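Long-range contacts in alpha-pyrone synthesis polyketide synthase-like Pks18 (Mycobacterium tuberculosis, PDB 1TED), which probably extends medium- and long-chain acyl-CoA starters with malonyl-CoA units to make tri- and tetraketide alpha-pyrones: residues 38-43 with 355-360; 262-267 with 279-284; 30-35 with 246-251; 306-311 with 365-370; 133-138 with 163-168. All blocks are in the same frame, centred on the assembly; numbering follows the deposited sequence.

Contact 1 of 5, residues 38-43 with 355-360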
# COMPACT_ATOMS: atom_id res chain seq x y z
N LEU A 38 19.97 6.03 -7.64
CA LEU A 38 19.48 6.60 -6.39
C LEU A 38 19.51 8.12 -6.44
O LEU A 38 20.55 8.73 -6.72
CB LEU A 38 20.35 6.10 -5.23
CG LEU A 38 20.03 6.52 -3.78
CD1 LEU A 38 20.87 5.68 -2.84
CD2 LEU A 38 20.32 8.00 -3.55
N ALA A 39 18.38 8.74 -6.15
CA ALA A 39 18.27 10.20 -6.16
C ALA A 39 17.59 10.68 -4.90
O ALA A 39 16.79 9.97 -4.28
CB ALA A 39 17.51 10.68 -7.38
N THR A 40 17.89 11.92 -4.54
CA THR A 40 17.37 12.53 -3.34
C THR A 40 16.80 13.93 -3.61
O THR A 40 17.29 14.64 -4.49
CB THR A 40 18.50 12.61 -2.31
OG1 THR A 40 18.60 11.35 -1.62
CG2 THR A 40 18.28 13.74 -1.36
N GLY A 41 15.79 14.32 -2.85
CA GLY A 41 15.22 15.63 -3.07
C GLY A 41 14.24 16.11 -2.01
O GLY A 41 13.59 15.32 -1.33
N THR A 42 14.12 17.42 -1.89
CA THR A 42 13.23 18.02 -0.91
C THR A 42 12.78 19.37 -1.43
O THR A 42 13.36 19.89 -2.39
CB THR A 42 13.97 18.27 0.42
OG1 THR A 42 14.87 19.38 0.25
CG2 THR A 42 14.79 17.06 0.84
N PRO A 43 11.72 19.94 -0.84
CA PRO A 43 11.29 21.26 -1.32
C PRO A 43 12.44 22.23 -1.05
O PRO A 43 13.33 21.93 -0.24
CB PRO A 43 10.03 21.56 -0.50
CG PRO A 43 10.06 20.56 0.62
CD PRO A 43 10.69 19.34 0.03
N VAL A 355 20.26 8.67 3.92
CA VAL A 355 21.38 8.11 4.65
C VAL A 355 22.28 7.27 3.76
O VAL A 355 23.51 7.39 3.81
CB VAL A 355 20.87 7.25 5.82
CG1 VAL A 355 22.01 6.42 6.41
CG2 VAL A 355 20.28 8.16 6.88
N LEU A 356 21.67 6.41 2.96
CA LEU A 356 22.38 5.53 2.04
C LEU A 356 23.18 6.34 1.02
O LEU A 356 24.32 6.00 0.72
CB LEU A 356 21.37 4.59 1.37
CG LEU A 356 21.76 3.34 0.56
CD1 LEU A 356 22.23 3.78 -0.80
CD2 LEU A 356 22.84 2.53 1.27
N GLU A 357 22.59 7.42 0.50
CA GLU A 357 23.29 8.26 -0.48
C GLU A 357 24.59 8.87 0.04
O GLU A 357 25.56 8.99 -0.70
CB GLU A 357 22.37 9.39 -1.00
CG GLU A 357 23.06 10.35 -2.00
CD GLU A 357 22.10 11.36 -2.62
OE1 GLU A 357 21.55 12.21 -1.89
OE2 GLU A 357 21.89 11.31 -3.84
N THR A 358 24.62 9.26 1.31
CA THR A 358 25.82 9.84 1.90
C THR A 358 26.93 8.79 1.96
O THR A 358 28.09 9.08 1.69
CB THR A 358 25.55 10.35 3.34
OG1 THR A 358 24.66 11.47 3.29
CG2 THR A 358 26.86 10.77 4.02
N MET A 359 26.55 7.56 2.33
CA MET A 359 27.50 6.46 2.44
C MET A 359 28.04 6.10 1.06
O MET A 359 29.18 5.65 0.92
CB MET A 359 26.83 5.24 3.08
CG MET A 359 26.32 5.50 4.50
SD MET A 359 25.40 4.10 5.19
CE MET A 359 25.52 4.43 6.98
N VAL A 360 27.21 6.30 0.04
CA VAL A 360 27.61 6.01 -1.33
C VAL A 360 28.62 7.06 -1.79
O VAL A 360 29.70 6.72 -2.29
CB VAL A 360 26.38 6.03 -2.26
CG1 VAL A 360 26.82 5.90 -3.72
CG2 VAL A 360 25.44 4.89 -1.89
O HOH W 1 23.43 9.83 -5.47
O HOH W 2 20.34 12.73 -5.37
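Leu38 and Thr40 of strand 38-41 meet Leu356 and Glu357 of helix 355-360. The two axes approach to 9.0 Å and run at 120° to each other. The packed part is apolar. Leu38 points at the helix, and its two methyls divide the work. CD2 rests against the aliphatic base of the glutamate, with Leu38 CD2 3.6 Å from Glu357 CB. CD1 turns to the buried Leu356, at a modelled separation that is doubtful.

The other side of the contact is polar and wet. Glu357 has CG anti to its backbone N (chi1 178°). Beyond CG the chain stays extended, and this extension brings the carboxylate to the strand. Its two oxygens have different tasks. Glu357 OE1 takes a weak hydrogen bond from Thr40 OG1 at 3.1 Å. Glu357 OE2 accepts from two waters. One water lies 2.6 Å from Glu357 OE2 and accepts from Thr40 N at 2.7 Å. The other donates to Glu357 OE2 at 2.7 Å and to Leu38 O weakly. The carboxylate thus reaches Thr40 N and Leu38 O through the two waters, and Thr40 OG1 directly but weakly.

Leu38 also packs on Ile353 of the same helix, and Thr40 on Phe354. Ala39 points away from this helix and packs against helix 102-125. Its backbone pairs with Ala230 of strand 226-236. The strand therefore runs between two helices, with helix 349-361 on the side of Leu38 and Thr40.

Contact 2 of 5, residues 262-267 with 279-284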
# COMPACT_ATOMS: atom_id res chain seq x y z
N ASP A 262 1.49 -0.11 20.80
CA ASP A 262 1.31 1.30 21.13
C ASP A 262 2.53 2.14 20.83
O ASP A 262 2.55 3.33 21.10
CB ASP A 262 0.97 1.44 22.62
CG ASP A 262 2.18 1.23 23.52
OD1 ASP A 262 3.03 0.37 23.20
OD2 ASP A 262 2.29 1.92 24.55
N GLY A 263 3.55 1.51 20.25
CA GLY A 263 4.79 2.22 19.95
C GLY A 263 4.68 3.34 18.92
O GLY A 263 5.03 4.48 19.20
N ILE A 264 4.23 2.99 17.71
CA ILE A 264 4.08 3.96 16.63
C ILE A 264 2.65 3.88 16.11
O ILE A 264 2.27 2.91 15.47
CB ILE A 264 5.06 3.66 15.46
CG1 ILE A 264 6.51 3.77 15.95
CG2 ILE A 264 4.81 4.63 14.29
CD1 ILE A 264 7.55 3.28 14.96
N VAL A 265 1.86 4.91 16.40
CA VAL A 265 0.48 4.93 15.97
C VAL A 265 0.21 6.01 14.94
O VAL A 265 0.51 7.19 15.15
CB VAL A 265 -0.45 5.14 17.18
CG1 VAL A 265 -1.88 5.30 16.73
CG2 VAL A 265 -0.34 3.96 18.11
N LEU A 266 -0.34 5.59 13.81
CA LEU A 266 -0.66 6.52 12.73
C LEU A 266 -2.18 6.58 12.58
O LEU A 266 -2.86 5.57 12.71
CB LEU A 266 -0.02 6.07 11.41
CG LEU A 266 1.49 5.84 11.47
CD1 LEU A 266 2.00 5.47 10.07
CD2 LEU A 266 2.17 7.10 11.99
N GLY A 267 -2.69 7.77 12.31
CA GLY A 267 -4.13 7.91 12.17
C GLY A 267 -4.50 9.10 11.32
O GLY A 267 -3.65 9.93 11.00
N GLU A 279 6.01 6.77 25.01
CA GLU A 279 7.17 7.12 25.83
C GLU A 279 8.08 5.89 25.85
O GLU A 279 9.30 6.01 25.98
CB GLU A 279 6.73 7.48 27.26
CG GLU A 279 5.79 8.69 27.36
CD GLU A 279 6.48 10.04 27.09
OE1 GLU A 279 7.59 10.04 26.50
OE2 GLU A 279 5.91 11.09 27.48
N ASN A 280 7.48 4.72 25.70
CA ASN A 280 8.19 3.44 25.69
C ASN A 280 8.89 3.09 24.36
O ASN A 280 9.60 2.08 24.30
CB ASN A 280 7.22 2.29 26.00
CG ASN A 280 6.59 2.40 27.38
OD1 ASN A 280 5.62 1.70 27.67
ND2 ASN A 280 7.14 3.26 28.23
N LEU A 281 8.71 3.89 23.31
CA LEU A 281 9.33 3.59 22.01
C LEU A 281 10.83 3.35 22.09
O LEU A 281 11.32 2.34 21.59
CB LEU A 281 9.08 4.72 20.99
CG LEU A 281 8.92 4.35 19.50
CD1 LEU A 281 9.30 5.54 18.64
CD2 LEU A 281 9.77 3.15 19.13
N PRO A 282 11.58 4.28 22.69
CA PRO A 282 13.03 4.06 22.78
C PRO A 282 13.40 2.76 23.49
O PRO A 282 14.41 2.14 23.18
CB PRO A 282 13.55 5.32 23.48
CG PRO A 282 12.35 5.86 24.19
CD PRO A 282 11.21 5.59 23.25
N GLY A 283 12.58 2.35 24.45
CA GLY A 283 12.83 1.10 25.14
C GLY A 283 12.55 -0.09 24.22
O GLY A 283 13.19 -1.13 24.34
N TYR A 284 11.60 0.07 23.30
CA TYR A 284 11.28 -1.02 22.36
C TYR A 284 12.41 -1.15 21.35
O TYR A 284 12.76 -2.25 20.92
CB TYR A 284 9.97 -0.74 21.61
CG TYR A 284 8.74 -0.59 22.47
CD1 TYR A 284 8.58 -1.35 23.63
CD2 TYR A 284 7.71 0.26 22.09
CE1 TYR A 284 7.41 -1.27 24.39
CE2 TYR A 284 6.53 0.34 22.83
CZ TYR A 284 6.39 -0.42 23.98
OH TYR A 284 5.22 -0.35 24.70
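The ring of Tyr284 presents its edge to Asp262 and Gly263. Asp262 OD1 and Gly263 CA both lie near the ring plane, with Gly263 CA 3.9 Å from Tyr284 CE2. One face of the ring carries Asn280 O, one turn back in its own segment. This oxygen sits 3.3 Å above the plane, offset toward the rim. The carboxylate of Asp262 is the second flat group. Its plane is turned 64° from that of the ring, and the two side chains cross at about a right angle.

The phenol OH donates a hydrogen bond to the carboxylate, with Tyr284 OH 2.8 Å from Asp262 OD1. The bond uses the syn lone pair of OD1, on the side of the other carboxylate oxygen. Tyr284 CG is anti to its carbonyl carbon (chi1 -60°), which starts the reach toward 262-263. Gly263 has no side chain, and the ring edge comes directly against its CA.

Deeper in, the contact is apolar. Leu281 CG lies 3.9 Å from Gly263 O. Leu281 CD1 meets Ile264 CG1 at 4.3 Å, a looser touch.

Gly263 pairs through its backbone with Ser278, at the base of the beta hairpin formed by strands 264-269 and 272-277. Helix 281-299 starts close behind it, and this contact folds its first turn back on the hairpin base. The side chain of Ile264 is about 6 Å from that of Cys175, the likely nucleophile. Leu266 touches bound myristic acid and Ala148 of the second subunit. This is consistent with the hairpin lining part of the substrate-binding tunnel of this thiolase-fold enzyme.

Contact 3 of 5, residues 30-35 with 246-251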
# COMPACT_ATOMS: atom_id res chain seq x y z
N THR A 30 18.33 -17.11 -9.05
CA THR A 30 19.64 -17.08 -8.44
C THR A 30 20.34 -15.74 -8.57
O THR A 30 21.52 -15.60 -8.25
CB THR A 30 20.48 -18.20 -9.05
OG1 THR A 30 21.43 -18.65 -8.08
CG2 THR A 30 21.18 -17.74 -10.29
N THR A 31 19.59 -14.74 -9.03
CA THR A 31 20.11 -13.39 -9.21
C THR A 31 20.01 -12.56 -7.92
O THR A 31 19.27 -12.91 -7.00
CB THR A 31 19.32 -12.68 -10.31
OG1 THR A 31 19.96 -11.44 -10.62
CG2 THR A 31 17.89 -12.39 -9.85
N VAL A 32 20.76 -11.47 -7.86
CA VAL A 32 20.74 -10.59 -6.70
C VAL A 32 20.25 -9.19 -7.09
O VAL A 32 20.65 -8.66 -8.13
CB VAL A 32 22.13 -10.47 -6.07
CG1 VAL A 32 22.02 -9.83 -4.70
CG2 VAL A 32 22.78 -11.84 -5.95
N ALA A 33 19.38 -8.61 -6.27
CA ALA A 33 18.85 -7.27 -6.55
C ALA A 33 19.90 -6.21 -6.24
O ALA A 33 20.58 -6.27 -5.22
CB ALA A 33 17.59 -7.02 -5.74
N VAL A 34 20.01 -5.24 -7.14
CA VAL A 34 20.97 -4.16 -7.03
C VAL A 34 20.33 -2.78 -7.21
O VAL A 34 19.54 -2.58 -8.13
CB VAL A 34 22.10 -4.34 -8.09
CG1 VAL A 34 23.00 -3.10 -8.16
CG2 VAL A 34 22.91 -5.58 -7.77
N ILE A 35 20.65 -1.85 -6.32
CA ILE A 35 20.14 -0.49 -6.43
C ILE A 35 21.10 0.10 -7.46
O ILE A 35 22.27 0.32 -7.16
CB ILE A 35 20.28 0.29 -5.12
CG1 ILE A 35 19.35 -0.30 -4.06
CG2 ILE A 35 19.99 1.77 -5.36
CD1 ILE A 35 19.66 0.18 -2.64
N LYS A 246 27.43 1.09 -6.99
CA LYS A 246 26.30 0.17 -7.00
C LYS A 246 26.09 -0.43 -5.61
O LYS A 246 27.05 -0.68 -4.87
CB LYS A 246 26.51 -0.95 -8.04
CG LYS A 246 25.71 -0.76 -9.34
CD LYS A 246 26.30 0.35 -10.21
CE LYS A 246 25.23 1.12 -11.02
NZ LYS A 246 24.41 0.28 -11.95
N VAL A 247 24.83 -0.65 -5.25
CA VAL A 247 24.51 -1.19 -3.93
C VAL A 247 23.78 -2.52 -4.06
O VAL A 247 22.68 -2.58 -4.61
CB VAL A 247 23.60 -0.21 -3.15
CG1 VAL A 247 23.25 -0.79 -1.80
CG2 VAL A 247 24.30 1.12 -2.99
N VAL A 248 24.39 -3.58 -3.54
CA VAL A 248 23.78 -4.91 -3.59
C VAL A 248 22.86 -5.15 -2.38
O VAL A 248 23.28 -4.99 -1.23
CB VAL A 248 24.86 -6.03 -3.62
CG1 VAL A 248 24.19 -7.41 -3.72
CG2 VAL A 248 25.80 -5.83 -4.79
N VAL A 249 21.61 -5.53 -2.64
CA VAL A 249 20.68 -5.82 -1.56
C VAL A 249 20.82 -7.32 -1.29
O VAL A 249 20.17 -8.15 -1.92
CB VAL A 249 19.21 -5.46 -1.94
CG1 VAL A 249 18.28 -5.73 -0.77
CG2 VAL A 249 19.12 -3.98 -2.31
N ARG A 250 21.69 -7.63 -0.34
CA ARG A 250 22.00 -9.00 0.03
C ARG A 250 20.91 -9.76 0.78
O ARG A 250 20.67 -10.93 0.49
CB ARG A 250 23.29 -9.00 0.85
CG ARG A 250 24.46 -8.33 0.13
CD ARG A 250 25.69 -8.21 1.01
NE ARG A 250 26.07 -9.50 1.58
CZ ARG A 250 27.15 -9.71 2.32
NH1 ARG A 250 27.98 -8.70 2.59
NH2 ARG A 250 27.40 -10.93 2.78
N SER A 251 20.27 -9.11 1.75
CA SER A 251 19.24 -9.78 2.53
C SER A 251 18.34 -8.78 3.25
O SER A 251 18.80 -7.74 3.72
CB SER A 251 19.90 -10.71 3.56
OG SER A 251 18.95 -11.52 4.23
O HOH W 3 18.91 -9.70 -3.83
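Two neighbouring strands of the large mixed sheet, 32-41 and 247-256, pair antiparallel here, with Val34 opposite Val248 and Ile35 opposite Val247. The pairing joins the N-terminal and C-terminal family regions of the synthase. Ile35 N donates to Val247 O at 2.8 Å. The return bond from Val247 N to Ile35 O is weak. Val249 N donates to Ala33 O at 2.9 Å with an N-H...O angle of 163°. In place of a direct return bond, a water links Ala33 N (2.7 Å) to Val249 O (2.8 Å).

Val34 and Val248 form a non-hydrogen-bonded pair. Val32 CG1, anti to its backbone N, presses on Val248 CG1 at 3.4 Å, tighter than usual. Val34 CG1 touches the aliphatic Lys246 CG. On the other face, Ile35 and Val247 lie side by side and point the same way, with Ile35 CD1 3.8 Å from Val247 CG1. The side chains of Ile35 and Val249 cross at about a right angle, with Ile35 CG1 4.1 Å from Val249 CG2. Val247 also packs on Leu356 of helix 349-361. Just beyond, Arg250 and Ser251 both face Leu387 in a classic beta bulge, and Arg250 forms a salt bridge with Asp389.

The direct backbone bonds and the water bridge fix the register, while apolar, mostly branched side chains pack on both faces. The water takes over where the strands begin to part.

Contact 4 of 5, residues 306-311 with 365-370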
# COMPACT_ATOMS: atom_id res chain seq x y z
N ASP A 306 31.54 -6.94 12.35
CA ASP A 306 32.01 -7.03 10.97
C ASP A 306 31.52 -5.88 10.10
O ASP A 306 32.12 -5.57 9.07
CB ASP A 306 31.52 -8.31 10.30
CG ASP A 306 32.12 -9.56 10.88
OD1 ASP A 306 33.36 -9.59 11.09
OD2 ASP A 306 31.36 -10.52 11.11
N ILE A 307 30.43 -5.25 10.52
CA ILE A 307 29.80 -4.19 9.73
C ILE A 307 30.44 -2.80 9.58
O ILE A 307 30.79 -2.17 10.57
CB ILE A 307 28.33 -4.00 10.20
CG1 ILE A 307 27.57 -5.33 10.12
CG2 ILE A 307 27.64 -2.93 9.37
CD1 ILE A 307 27.60 -6.00 8.73
N ASP A 308 30.58 -2.35 8.34
CA ASP A 308 31.08 -1.00 8.02
C ASP A 308 29.77 -0.30 7.64
O ASP A 308 29.06 -0.79 6.77
CB ASP A 308 31.93 -0.96 6.75
CG ASP A 308 32.87 -2.14 6.61
OD1 ASP A 308 33.88 -2.19 7.34
OD2 ASP A 308 32.59 -3.01 5.74
N LEU A 309 29.44 0.82 8.25
CA LEU A 309 28.19 1.50 7.89
C LEU A 309 26.93 0.96 8.55
O LEU A 309 26.54 -0.20 8.38
CB LEU A 309 27.94 1.45 6.37
CG LEU A 309 28.99 1.92 5.36
CD1 LEU A 309 28.49 1.69 3.95
CD2 LEU A 309 29.31 3.38 5.59
N TRP A 310 26.29 1.83 9.31
CA TRP A 310 25.06 1.50 9.97
C TRP A 310 24.09 2.60 9.55
O TRP A 310 24.15 3.72 10.04
CB TRP A 310 25.25 1.47 11.49
CG TRP A 310 25.98 0.24 11.95
CD1 TRP A 310 27.32 0.12 12.20
CD2 TRP A 310 25.41 -1.06 12.17
NE1 TRP A 310 27.62 -1.17 12.56
CE2 TRP A 310 26.47 -1.92 12.55
CE3 TRP A 310 24.12 -1.58 12.09
CZ2 TRP A 310 26.27 -3.27 12.85
CZ3 TRP A 310 23.92 -2.94 12.38
CH2 TRP A 310 24.99 -3.76 12.75
N ALA A 311 23.22 2.27 8.61
CA ALA A 311 22.22 3.22 8.13
C ALA A 311 21.00 3.11 9.04
O ALA A 311 19.99 2.47 8.70
CB ALA A 311 21.84 2.90 6.66
N SER A 365 35.90 3.73 4.68
CA SER A 365 37.16 3.04 4.84
C SER A 365 37.76 2.82 3.46
O SER A 365 37.17 3.20 2.45
CB SER A 365 36.95 1.69 5.53
OG SER A 365 36.22 0.81 4.70
N ALA A 366 38.93 2.19 3.42
CA ALA A 366 39.62 1.95 2.16
C ALA A 366 39.36 0.58 1.54
O ALA A 366 39.84 0.29 0.45
CB ALA A 366 41.12 2.15 2.35
N LYS A 367 38.60 -0.26 2.23
CA LYS A 367 38.33 -1.59 1.70
C LYS A 367 37.39 -1.54 0.51
O LYS A 367 36.44 -0.77 0.50
CB LYS A 367 37.76 -2.49 2.80
CG LYS A 367 36.57 -1.90 3.53
CD LYS A 367 36.42 -2.47 4.94
CE LYS A 367 36.10 -3.96 4.92
NZ LYS A 367 35.86 -4.46 6.31
N ALA A 368 37.68 -2.36 -0.50
CA ALA A 368 36.84 -2.43 -1.69
C ALA A 368 35.65 -3.25 -1.25
O ALA A 368 35.80 -4.41 -0.87
CB ALA A 368 37.57 -3.15 -2.81
N ILE A 369 34.47 -2.64 -1.29
CA ILE A 369 33.21 -3.25 -0.86
C ILE A 369 32.99 -3.05 0.63
O ILE A 369 33.64 -3.68 1.47
CB ILE A 369 33.11 -4.78 -1.15
CG1 ILE A 369 33.29 -5.07 -2.63
CG2 ILE A 369 31.74 -5.30 -0.69
CD1 ILE A 369 33.10 -6.53 -2.98
N SER A 370 32.07 -2.16 0.96
CA SER A 370 31.73 -1.87 2.34
C SER A 370 30.44 -2.63 2.62
O SER A 370 29.53 -2.63 1.80
CB SER A 370 31.54 -0.37 2.52
OG SER A 370 32.66 0.33 2.02
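Asp308 and Lys367 reach toward each other tip to tip and form a salt bridge. Lys367 NZ donates to Asp308 OD1 at 3.2 Å, on the syn lone pair, the side of the other oxygen. Lys367 NZ also stands 3.6 Å from Asp308 OD2, so the ammonium favours one oxygen only modestly. The lysine leaves its backbone with CG between N and the carbonyl carbon (chi1 52°). A bend at chi3 (-65°) then turns CE out of line with the chain. Its methylene carbons also touch the acid, with Lys367 CD 3.5 Å from Asp308 OD1.

Asp308 OD2 turns to the start of strand 370-378. It lies 3.7 Å from Ser370 CA and accepts a hydrogen bond from the backbone N of Thr371, the next residue.

Leu309 makes the apolar touch. Leu309 CD1 meets Ser370 CB at 3.9 Å, and both residues are buried. The same leucine packs on Met359 of helix 349-361 and on Phe388 and Ile390 of strand 382-390. Ser370 OG is held by Arg392 and Glu364.

The contact brings the lead-in to strand 310-312, one of the sheet's two outermost strands within the chain, against the loop before strand 370-378. Lys367 is exposed, so solvent probably weakens the ion pair. The carboxylate of Asp308 is thus shared between an exposed lysine and the N-H of Thr371, which ties it to the backbone of strand 370-378.

Contact 5 of 5, residues 133-138 with 163-168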
# COMPACT_ATOMS: atom_id res chain seq x y z
N ALA A 133 10.38 0.95 -21.76
CA ALA A 133 9.77 -0.37 -21.78
C ALA A 133 10.39 -1.32 -20.75
O ALA A 133 9.78 -2.32 -20.38
CB ALA A 133 9.90 -0.98 -23.17
N GLU A 134 11.60 -1.01 -20.29
CA GLU A 134 12.29 -1.86 -19.33
C GLU A 134 11.85 -1.69 -17.89
O GLU A 134 12.15 -2.54 -17.04
CB GLU A 134 13.79 -1.62 -19.43
CG GLU A 134 14.33 -1.88 -20.80
CD GLU A 134 15.79 -1.52 -20.91
OE1 GLU A 134 16.62 -2.22 -20.29
OE2 GLU A 134 16.10 -0.53 -21.61
N ILE A 135 11.15 -0.60 -17.60
CA ILE A 135 10.67 -0.33 -16.26
C ILE A 135 9.28 -0.92 -16.09
O ILE A 135 8.30 -0.32 -16.50
CB ILE A 135 10.60 1.18 -16.02
CG1 ILE A 135 11.99 1.79 -16.21
CG2 ILE A 135 10.07 1.46 -14.63
CD1 ILE A 135 12.05 3.28 -15.98
N GLY A 136 9.21 -2.10 -15.47
CA GLY A 136 7.93 -2.77 -15.27
C GLY A 136 7.18 -2.61 -13.95
O GLY A 136 6.05 -3.09 -13.82
N LEU A 137 7.78 -1.93 -12.98
CA LEU A 137 7.12 -1.74 -11.68
C LEU A 137 7.46 -0.40 -11.05
O LEU A 137 8.60 0.06 -11.09
CB LEU A 137 7.51 -2.87 -10.71
CG LEU A 137 6.99 -2.85 -9.27
CD1 LEU A 137 5.47 -2.92 -9.24
CD2 LEU A 137 7.57 -4.04 -8.51
N LEU A 138 6.45 0.22 -10.46
CA LEU A 138 6.60 1.49 -9.80
C LEU A 138 5.98 1.35 -8.42
O LEU A 138 4.77 1.13 -8.30
CB LEU A 138 5.86 2.58 -10.57
CG LEU A 138 5.51 3.85 -9.79
CD1 LEU A 138 6.76 4.49 -9.24
CD2 LEU A 138 4.80 4.82 -10.70
N PRO A 163 2.23 2.59 -20.22
CA PRO A 163 0.86 2.58 -19.70
C PRO A 163 0.55 1.25 -19.00
O PRO A 163 -0.37 1.17 -18.19
CB PRO A 163 0.01 2.77 -20.95
CG PRO A 163 0.91 3.56 -21.85
CD PRO A 163 2.24 2.89 -21.66
N SER A 164 1.32 0.22 -19.32
CA SER A 164 1.08 -1.10 -18.75
C SER A 164 2.01 -1.46 -17.59
O SER A 164 2.11 -2.62 -17.20
CB SER A 164 1.20 -2.16 -19.84
OG SER A 164 2.52 -2.19 -20.36
N ILE A 165 2.70 -0.47 -17.04
CA ILE A 165 3.60 -0.72 -15.94
C ILE A 165 2.80 -1.19 -14.72
O ILE A 165 1.65 -0.78 -14.52
CB ILE A 165 4.38 0.55 -15.57
CG1 ILE A 165 5.50 0.21 -14.58
CG2 ILE A 165 3.42 1.60 -15.00
CD1 ILE A 165 6.41 1.39 -14.27
N SER A 166 3.40 -2.07 -13.92
CA SER A 166 2.74 -2.57 -12.72
C SER A 166 2.95 -1.52 -11.63
O SER A 166 4.04 -0.96 -11.51
CB SER A 166 3.36 -3.89 -12.27
OG SER A 166 3.55 -4.74 -13.39
N ARG A 167 1.91 -1.26 -10.86
CA ARG A 167 2.01 -0.27 -9.79
C ARG A 167 1.47 -0.78 -8.48
O ARG A 167 0.48 -1.52 -8.44
CB ARG A 167 1.29 1.02 -10.19
CG ARG A 167 2.01 1.80 -11.28
CD ARG A 167 1.21 3.01 -11.75
NE ARG A 167 0.08 2.63 -12.59
CZ ARG A 167 -1.20 2.71 -12.23
NH1 ARG A 167 -1.53 3.17 -11.03
NH2 ARG A 167 -2.14 2.33 -13.08
N VAL A 168 2.13 -0.37 -7.40
CA VAL A 168 1.75 -0.75 -6.04
C VAL A 168 1.93 0.46 -5.12
O VAL A 168 3.01 1.03 -5.03
CB VAL A 168 2.63 -1.91 -5.52
CG1 VAL A 168 2.21 -2.29 -4.10
CG2 VAL A 168 2.51 -3.10 -6.45
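Ile165 reaches across to Gly136 and Ile135. Its CG1 is anti to the backbone N (chi1 -170°) and chi2 is also extended; the extended chain brings CD1 to Ile135 and Leu138. Ile165 CG1 comes within 3.3 Å of Gly136 C. Ile165 CD1 packs on Ile135 CG2 at 3.7 Å. The two isoleucines lie side by side and point the same way. The same methyl also touches Leu138 CB.

Leu137 has CG anti to N (chi1 177°). With chi2 at 62°, Leu137 CD1 lies 3.3 Å from Ser166 O, near Val168 CG2. On the other face, Leu138 crosses the stem of Arg167, with Leu138 CB 4.0 Å from Arg167 CG. The guanidinium is held further out, by a salt bridge to Asp152 and a bond to Thr382 of the second subunit.

The backbones pair in parallel. Ser166 N donates to Gly136 O at 2.8 Å, from 44° above the carbonyl plane. Leu138 N donates to Ser166 O at 2.9 Å, and Val168 N to Leu138 O at 3.2 Å.

Strand 166-171 is one of the two outermost strands of the sheet within this chain. Leu138, Ile165 and Arg167 all pack on Val156 of helix 151-159, the connection between the two strands. Strand 135-142, this helix and strand 166-171 form a beta-alpha-beta crossover within the N-terminal half of the thiolase fold.

Contacts 1, 3, 4 and 5 all reach the same large sheet. Contact 3 joins strands in its interior and contact 5 serves one end. Contact 4 serves the opposite end, about 33 Å from contact 5 between centres. Contacts 1 and 3 share strand 32-41, and helix 349-361 of contact 1 touches both contact 3 and contact 4. The two strand pairings, contacts 3 and 5, are buried and rely on backbone bonds with aliphatic packing. Contacts 1 and 4 are only partly buried and add carboxylates, met by water or by lysine. Contact 2 stands apart on the hairpin. It is buried overall, sets a carboxylate against a phenol and, like contact 5, touches the second subunit.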